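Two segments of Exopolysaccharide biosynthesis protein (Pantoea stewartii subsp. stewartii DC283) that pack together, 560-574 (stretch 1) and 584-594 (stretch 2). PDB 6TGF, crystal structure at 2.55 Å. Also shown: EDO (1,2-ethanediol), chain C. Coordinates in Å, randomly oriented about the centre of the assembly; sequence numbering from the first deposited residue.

Stretch 1, residues 560-574: EIEVFGQSQFNNGTD
Stretch 2 584-594: GRNTGGRAVIH

Past the last paired residues, Phe-564 and Arg-590, a side chain can take over from the backbone, and here Gln-566 does so: its OE1 accepts a hydrogen bond from Gly-588 N at 2.7 Å. Its NE2 turns back to its own stretch, donating to Ser-567 O and Gln-568 O, both at 3.0 Å; chi1 is p (69°), chi2 t and chi3 81°. Gly-589 (phi/psi 148/172) packs against it, its N 4.3 Å from Gln-566 CB, and a CB there would sit a tight 3.5 Å from Gln-566 CB.

Through residues 560-564 the pairing is regular. Strands 560-564 and 589-594 run antiparallel at 165°, with axes 4.6 Å apart at closest approach. Ile-561 N donates a hydrogen bond to Ile-593 O (2.7 Å) and Ile-593 N to Ile-561 O (2.8 Å); Val-563 N donates to Ala-591 O (2.7 Å) and Ala-591 N to Val-563 O (3.0 Å), CA atoms 5.0 Å apart in each pair. Their side chains share one face, where Val-563 CG2 meets Ile-593 CD1 at 4.0 Å; both isoleucines are m,t and Val-563 is t.

The other face is mixed: Glu-560, Glu-562, Arg-590 and His-594 share it with Phe-564 and Val-592. Extended Glu-562 (t,t) forms a salt bridge with Arg-590 (p,t,p), Glu-562 OE1 receiving Arg-590 NE at 2.9 Å and NH2 at 2.8 Å. Glu-560 OE1 accepts a weak hydrogen bond from His-594 NE2 at 3.0 Å.

Farther along, Thr-573 OG1 lies 2.9 Å from Thr-587 OG1.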

# COMPACT_ATOMS: atom_id res chain seq x y z
N GLU B 560 -26.65 -19.30 -27.82
CA GLU B 560 -25.98 -20.08 -28.89
C GLU B 560 -24.73 -20.74 -28.30
O GLU B 560 -23.75 -20.02 -28.03
CB GLU B 560 -25.62 -19.20 -30.09
CG GLU B 560 -24.99 -19.96 -31.24
CD GLU B 560 -24.60 -19.11 -32.44
OE1 GLU B 560 -25.34 -19.13 -33.44
OE2 GLU B 560 -23.56 -18.43 -32.36
N ILE B 561 -24.77 -22.06 -28.11
CA ILE B 561 -23.62 -22.89 -27.65
C ILE B 561 -22.87 -23.40 -28.88
O ILE B 561 -23.41 -24.28 -29.59
CB ILE B 561 -24.09 -24.06 -26.75
CG1 ILE B 561 -24.75 -23.56 -25.47
CG2 ILE B 561 -22.94 -25.01 -26.46
CD1 ILE B 561 -25.61 -24.59 -24.78
N GLU B 562 -21.68 -22.85 -29.14
CA GLU B 562 -20.75 -23.30 -30.20
C GLU B 562 -19.88 -24.43 -29.64
O GLU B 562 -19.08 -24.15 -28.73
CB GLU B 562 -19.89 -22.14 -30.70
CG GLU B 562 -18.85 -22.55 -31.73
CD GLU B 562 -17.91 -21.43 -32.15
OE1 GLU B 562 -16.99 -21.71 -32.94
OE2 GLU B 562 -18.09 -20.30 -31.67
N VAL B 563 -20.05 -25.65 -30.16
CA VAL B 563 -19.13 -26.80 -29.91
C VAL B 563 -18.03 -26.74 -30.97
O VAL B 563 -18.22 -27.33 -32.06
CB VAL B 563 -19.87 -28.15 -29.92
CG1 VAL B 563 -18.93 -29.32 -29.64
CG2 VAL B 563 -21.03 -28.17 -28.94
N PHE B 564 -16.94 -26.02 -30.68
CA PHE B 564 -15.78 -25.83 -31.59
C PHE B 564 -14.88 -27.06 -31.52
O PHE B 564 -14.68 -27.59 -30.41
CB PHE B 564 -15.01 -24.56 -31.23
CG PHE B 564 -13.79 -24.32 -32.08
CD1 PHE B 564 -13.93 -23.94 -33.40
CD2 PHE B 564 -12.52 -24.50 -31.57
CE1 PHE B 564 -12.81 -23.73 -34.20
CE2 PHE B 564 -11.40 -24.28 -32.36
CZ PHE B 564 -11.55 -23.90 -33.67
N GLY B 565 -14.34 -27.47 -32.67
CA GLY B 565 -13.56 -28.72 -32.84
C GLY B 565 -14.27 -29.66 -33.79
O GLY B 565 -15.38 -29.31 -34.24
N GLN B 566 -13.68 -30.82 -34.08
CA GLN B 566 -14.18 -31.76 -35.12
C GLN B 566 -14.10 -33.22 -34.64
O GLN B 566 -13.38 -33.49 -33.66
CB GLN B 566 -13.39 -31.58 -36.42
CG GLN B 566 -11.95 -32.05 -36.33
CD GLN B 566 -11.35 -32.28 -37.69
OE1 GLN B 566 -10.93 -31.35 -38.37
NE2 GLN B 566 -11.31 -33.54 -38.10
N SER B 567 -14.81 -34.11 -35.34
CA SER B 567 -14.72 -35.59 -35.23
C SER B 567 -13.62 -36.10 -36.18
O SER B 567 -13.42 -35.47 -37.24
CB SER B 567 -16.05 -36.23 -35.51
OG SER B 567 -15.92 -37.64 -35.63
N GLN B 568 -12.96 -37.20 -35.80
CA GLN B 568 -11.80 -37.80 -36.51
C GLN B 568 -10.56 -36.91 -36.32
O GLN B 568 -10.72 -35.69 -36.13
CB GLN B 568 -12.08 -37.98 -38.01
CG GLN B 568 -13.40 -38.66 -38.33
CD GLN B 568 -13.49 -40.08 -37.80
OE1 GLN B 568 -12.48 -40.75 -37.58
NE2 GLN B 568 -14.71 -40.55 -37.61
N PHE B 569 -9.37 -37.52 -36.37
CA PHE B 569 -8.06 -36.83 -36.42
C PHE B 569 -7.05 -37.70 -37.19
O PHE B 569 -5.83 -37.58 -36.94
CB PHE B 569 -7.57 -36.51 -35.01
CG PHE B 569 -7.57 -37.68 -34.06
CD1 PHE B 569 -8.71 -38.00 -33.33
CD2 PHE B 569 -6.45 -38.48 -33.91
CE1 PHE B 569 -8.72 -39.08 -32.47
CE2 PHE B 569 -6.46 -39.56 -33.04
CZ PHE B 569 -7.59 -39.86 -32.32
N ASN B 570 -7.54 -38.54 -38.11
CA ASN B 570 -6.70 -39.41 -38.98
C ASN B 570 -6.14 -38.55 -40.11
O ASN B 570 -6.82 -37.59 -40.52
CB ASN B 570 -7.48 -40.62 -39.50
CG ASN B 570 -8.73 -40.25 -40.27
OD1 ASN B 570 -9.83 -40.29 -39.73
ND2 ASN B 570 -8.57 -39.88 -41.53
N ASN B 571 -4.94 -38.88 -40.60
CA ASN B 571 -4.24 -38.16 -41.69
C ASN B 571 -4.94 -38.44 -43.02
O ASN B 571 -5.88 -39.27 -43.05
CB ASN B 571 -2.76 -38.55 -41.76
CG ASN B 571 -1.92 -37.86 -40.70
OD1 ASN B 571 -1.52 -38.48 -39.71
ND2 ASN B 571 -1.66 -36.58 -40.89
N GLY B 572 -4.51 -37.76 -44.09
CA GLY B 572 -4.99 -37.96 -45.47
C GLY B 572 -6.31 -37.24 -45.74
O GLY B 572 -7.12 -37.78 -46.51
N THR B 573 -6.51 -36.06 -45.13
CA THR B 573 -7.64 -35.14 -45.43
C THR B 573 -7.28 -34.28 -46.65
O THR B 573 -8.20 -33.64 -47.20
CB THR B 573 -8.01 -34.28 -44.22
OG1 THR B 573 -6.92 -33.41 -43.93
CG2 THR B 573 -8.36 -35.10 -42.99
N ASP B 574 -6.00 -34.26 -47.04
CA ASP B 574 -5.48 -33.53 -48.23
C ASP B 574 -5.22 -34.52 -49.37
O ASP B 574 -4.70 -34.08 -50.41
CB ASP B 574 -4.21 -32.75 -47.89
CG ASP B 574 -4.32 -31.88 -46.65
OD1 ASP B 574 -5.44 -31.39 -46.38
OD2 ASP B 574 -3.30 -31.70 -45.97
N GLY B 584 -17.31 -36.71 -45.36
CA GLY B 584 -16.03 -36.77 -46.10
C GLY B 584 -14.84 -36.44 -45.21
O GLY B 584 -15.05 -35.88 -44.11
N ARG B 585 -13.63 -36.79 -45.66
CA ARG B 585 -12.35 -36.48 -44.97
C ARG B 585 -12.11 -34.97 -45.04
O ARG B 585 -11.75 -34.47 -46.12
CB ARG B 585 -11.18 -37.23 -45.61
CG ARG B 585 -11.29 -38.75 -45.54
CD ARG B 585 -9.97 -39.40 -45.90
NE ARG B 585 -10.11 -40.80 -46.25
CZ ARG B 585 -9.80 -41.84 -45.47
NH1 ARG B 585 -9.31 -41.66 -44.26
NH2 ARG B 585 -9.98 -43.07 -45.93
N ASN B 586 -12.31 -34.26 -43.92
CA ASN B 586 -12.23 -32.78 -43.84
C ASN B 586 -11.41 -32.38 -42.61
O ASN B 586 -11.41 -33.14 -41.62
CB ASN B 586 -13.63 -32.16 -43.79
CG ASN B 586 -13.72 -30.82 -44.50
OD1 ASN B 586 -12.72 -30.12 -44.65
ND2 ASN B 586 -14.92 -30.46 -44.92
N THR B 587 -10.73 -31.23 -42.69
CA THR B 587 -10.11 -30.52 -41.54
C THR B 587 -11.00 -29.33 -41.17
O THR B 587 -11.52 -28.68 -42.10
CB THR B 587 -8.66 -30.09 -41.83
OG1 THR B 587 -7.93 -31.25 -42.23
CG2 THR B 587 -7.99 -29.45 -40.64
N GLY B 588 -11.15 -29.06 -39.87
CA GLY B 588 -12.08 -28.04 -39.34
C GLY B 588 -13.46 -28.62 -39.10
O GLY B 588 -13.72 -29.75 -39.55
N GLY B 589 -14.32 -27.86 -38.42
CA GLY B 589 -15.71 -28.25 -38.12
C GLY B 589 -16.19 -27.68 -36.79
O GLY B 589 -15.36 -27.11 -36.06
N ARG B 590 -17.48 -27.85 -36.51
CA ARG B 590 -18.15 -27.37 -35.27
C ARG B 590 -19.63 -27.76 -35.30
O ARG B 590 -20.14 -28.06 -36.40
CB ARG B 590 -18.03 -25.84 -35.13
CG ARG B 590 -18.47 -25.08 -36.37
CD ARG B 590 -18.84 -23.64 -36.09
NE ARG B 590 -17.75 -22.88 -35.50
CZ ARG B 590 -16.71 -22.37 -36.16
NH1 ARG B 590 -16.59 -22.54 -37.47
NH2 ARG B 590 -15.78 -21.70 -35.50
N ALA B 591 -20.29 -27.75 -34.14
CA ALA B 591 -21.76 -27.84 -33.98
C ALA B 591 -22.25 -26.56 -33.30
O ALA B 591 -21.66 -26.17 -32.28
CB ALA B 591 -22.12 -29.07 -33.19
N VAL B 592 -23.29 -25.94 -33.86
CA VAL B 592 -23.88 -24.66 -33.35
C VAL B 592 -25.28 -24.96 -32.81
O VAL B 592 -26.18 -25.25 -33.62
CB VAL B 592 -23.91 -23.59 -34.46
CG1 VAL B 592 -24.50 -22.27 -33.97
CG2 VAL B 592 -22.53 -23.36 -35.05
N ILE B 593 -25.45 -24.89 -31.48
CA ILE B 593 -26.72 -25.22 -30.76
C ILE B 593 -27.41 -23.91 -30.37
O ILE B 593 -26.80 -23.13 -29.60
CB ILE B 593 -26.44 -26.10 -29.53
CG1 ILE B 593 -25.75 -27.41 -29.92
CG2 ILE B 593 -27.71 -26.35 -28.73
CD1 ILE B 593 -25.05 -28.10 -28.78
N HIS B 594 -28.63 -23.69 -30.86
CA HIS B 594 -29.50 -22.53 -30.52
C HIS B 594 -30.51 -22.95 -29.45
O HIS B 594 -31.11 -24.03 -29.60
CB HIS B 594 -30.18 -21.97 -31.77
CG HIS B 594 -29.23 -21.65 -32.87
ND1 HIS B 594 -29.01 -22.51 -33.93
CD2 HIS B 594 -28.42 -20.59 -33.08
CE1 HIS B 594 -28.12 -21.98 -34.75
NE2 HIS B 594 -27.75 -20.80 -34.25
C1 EDO C . -8.47 -43.08 -35.47
O1 EDO C . -8.67 -43.34 -34.09
C2 EDO C . -9.63 -42.41 -36.11
O2 EDO C . -9.43 -41.04 -36.43